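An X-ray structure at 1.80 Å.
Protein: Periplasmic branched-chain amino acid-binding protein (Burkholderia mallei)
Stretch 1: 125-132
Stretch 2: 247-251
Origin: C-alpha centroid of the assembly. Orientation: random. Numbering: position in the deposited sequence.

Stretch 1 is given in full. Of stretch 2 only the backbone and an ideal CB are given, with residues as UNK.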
# COMPACT_ATOMS: atom_id res chain seq x y z
N MSE A 125 -8.57 -5.20 -1.67
CA MSE A 125 -9.44 -5.70 -2.74
C MSE A 125 -8.65 -5.84 -4.07
O MSE A 125 -8.77 -6.84 -4.74
CB MSE A 125 -10.65 -4.78 -2.90
CG MSE A 125 -11.55 -5.13 -4.00
SE MSE A 125 -12.44 -6.84 -3.57
CE MSE A 125 -13.74 -6.13 -2.34
N ALA A 126 -7.85 -4.84 -4.44
CA ALA A 126 -7.04 -4.92 -5.64
C ALA A 126 -6.03 -6.06 -5.56
O ALA A 126 -5.83 -6.74 -6.57
CB ALA A 126 -6.31 -3.59 -5.94
N LEU A 127 -5.41 -6.26 -4.40
CA LEU A 127 -4.48 -7.39 -4.20
C LEU A 127 -5.15 -8.73 -4.46
O LEU A 127 -4.63 -9.58 -5.20
CB LEU A 127 -3.82 -7.38 -2.82
CG LEU A 127 -2.97 -6.14 -2.47
CD1 LEU A 127 -2.48 -6.17 -1.04
CD2 LEU A 127 -1.79 -5.94 -3.49
N ALA A 128 -6.32 -8.89 -3.85
CA ALA A 128 -7.11 -10.11 -3.97
C ALA A 128 -7.55 -10.36 -5.41
O ALA A 128 -7.42 -11.47 -5.93
CB ALA A 128 -8.32 -10.00 -3.05
N LYS A 129 -8.12 -9.34 -6.03
CA LYS A 129 -8.58 -9.45 -7.39
C LYS A 129 -7.44 -9.69 -8.37
O LYS A 129 -7.63 -10.39 -9.36
CB LYS A 129 -9.38 -8.21 -7.78
CG LYS A 129 -10.77 -8.16 -7.07
CD LYS A 129 -11.50 -6.82 -7.29
CE LYS A 129 -12.19 -6.69 -8.68
NZ LYS A 129 -13.11 -5.46 -8.76
N GLY A 130 -6.26 -9.16 -8.11
CA GLY A 130 -5.14 -9.43 -8.98
C GLY A 130 -4.56 -10.82 -8.82
O GLY A 130 -4.74 -11.74 -9.66
N THR A 131 -3.87 -10.99 -7.71
CA THR A 131 -3.10 -12.19 -7.40
C THR A 131 -4.00 -13.38 -7.10
O THR A 131 -3.76 -14.49 -7.61
CB THR A 131 -2.18 -11.91 -6.23
OG1 THR A 131 -1.31 -10.82 -6.61
CG2 THR A 131 -1.34 -13.14 -5.88
N GLY A 132 -5.03 -13.16 -6.31
CA GLY A 132 -6.00 -14.22 -6.04
C GLY A 132 -6.62 -14.80 -7.29
O GLY A 132 -6.55 -15.99 -7.49
N UNK A 247 7.10 -16.11 -8.44
CA UNK A 247 5.98 -15.61 -7.64
C UNK A 247 5.19 -14.58 -8.44
O UNK A 247 5.78 -13.73 -9.16
CB UNK A 247 6.48 -15.00 -6.33
N UNK A 248 3.87 -14.66 -8.32
CA UNK A 248 2.99 -13.70 -8.98
C UNK A 248 2.52 -12.69 -7.94
O UNK A 248 2.15 -13.02 -6.79
CB UNK A 248 1.80 -14.40 -9.65
N UNK A 249 2.57 -11.42 -8.30
CA UNK A 249 2.18 -10.39 -7.36
C UNK A 249 1.45 -9.27 -8.07
O UNK A 249 1.51 -9.15 -9.30
CB UNK A 249 3.40 -9.84 -6.62
N UNK A 250 0.75 -8.46 -7.28
CA UNK A 250 0.02 -7.31 -7.75
C UNK A 250 0.69 -6.06 -7.18
O UNK A 250 0.90 -6.00 -5.96
CB UNK A 250 -1.46 -7.39 -7.35
N UNK A 251 1.03 -5.09 -8.03
CA UNK A 251 1.62 -3.83 -7.49
C UNK A 251 1.11 -2.66 -8.28
O UNK A 251 0.56 -2.84 -9.36
CB UNK A 251 3.15 -3.86 -7.53

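The helix 125-132 and the strand 248-251 run at 146° to each other, nearer antiparallel than parallel, and their axes approach to 7.0 Å. The closest backbone pairings bring Gly-130 opposite position 250 and Thr-131 opposite position 249, with CA-CA distances of 5.7 and 5.6 Å.

Position 247 precedes the strand. Its ideal CB has no atom of the helix within 5.5 Å, so this contact sets no preference. The deposited residue is Leu-247, which takes no part in the packing.

At position 248 the backbone is extended (phi/psi -102/134) and CA-to-CB points toward the helix, but at some distance: the nearest helix atom to the ideal CB is CG2 of Thr-131, 5.1 Å away. A methyl group and open space are on offer, so an aliphatic side chain of moderate size would suit, as would many others. The residue is Val-248, with chi1 in the t well. Its side chain comes no nearer than 4.8 Å, from CG1 of Val-248 to CG2 of Thr-131, and the closest contact is made instead by its backbone, with O of Val-248 lying 3.6 Å from that same CG2.

At position 249 CA-to-CB points away, as expected from strand alternation, and the helix says little about the side chain. Leu-249 occupies the site; its contact is through the backbone, C being 3.5 Å from OG1 of Thr-131.

Position 250 faces the helix most directly. The ideal CB is 3.5 Å from OG1 of Thr-131, 4.1 Å from CD2 of Leu-127 and 4.5 Å from O of Ala-126, while Gly-130, without a side chain, leaves room beside it. The site is therefore tight and mixed in character: alanine, serine, cysteine, threonine or perhaps valine could fit, and a hydroxyl could answer that of Thr-131. The residue is Thr-250, with chi1 of -64°. Its OG1 forms a 2.8 Å hydrogen bond with OG1 of Thr-131, in which either hydroxyl could be the donor. OG1 of Thr-250 also lies 3.4 Å from CA of Gly-130. An ideal CB built on Gly-130 would be 2.1 Å from OG1 of Thr-250, a clash; glycine thus makes this close approach possible. CG2 of Thr-250 reaches to 3.9 Å from O of Ala-126, and its CB packs 4.1 Å from CD2 of Leu-127. A water reinforces the junction, accepting from N of Thr-250 at 3.0 Å and hydrogen-bonding to OG1 of Thr-131 at 2.7 Å.

At position 251 CA-to-CB again points away, leaving the choice open. The residue is Asp-251, whose OD1 is hydrogen-bonded outside this contact.

Stretch 2 247-251: LVLTD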
# COMPACT_ATOMS: atom_id res chain seq x y z
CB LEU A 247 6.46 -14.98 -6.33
CG LEU A 247 7.01 -15.97 -5.28
CD1 LEU A 247 7.59 -15.21 -4.11
CD2 LEU A 247 5.94 -16.99 -4.79
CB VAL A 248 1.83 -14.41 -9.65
CG1 VAL A 248 0.83 -13.42 -10.15
CG2 VAL A 248 2.37 -15.33 -10.81
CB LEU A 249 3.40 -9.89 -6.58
CG LEU A 249 4.54 -9.34 -7.36
CD1 LEU A 249 4.25 -7.90 -7.51
CD2 LEU A 249 5.92 -9.55 -6.65
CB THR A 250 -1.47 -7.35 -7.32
OG1 THR A 250 -2.08 -8.46 -7.94
CG2 THR A 250 -2.23 -6.14 -7.81
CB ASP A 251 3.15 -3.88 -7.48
CG ASP A 251 3.80 -2.95 -6.35
OD1 ASP A 251 3.13 -2.05 -5.79
OD2 ASP A 251 4.98 -3.19 -5.95
O HOH W 1 0.17 -9.82 -4.65
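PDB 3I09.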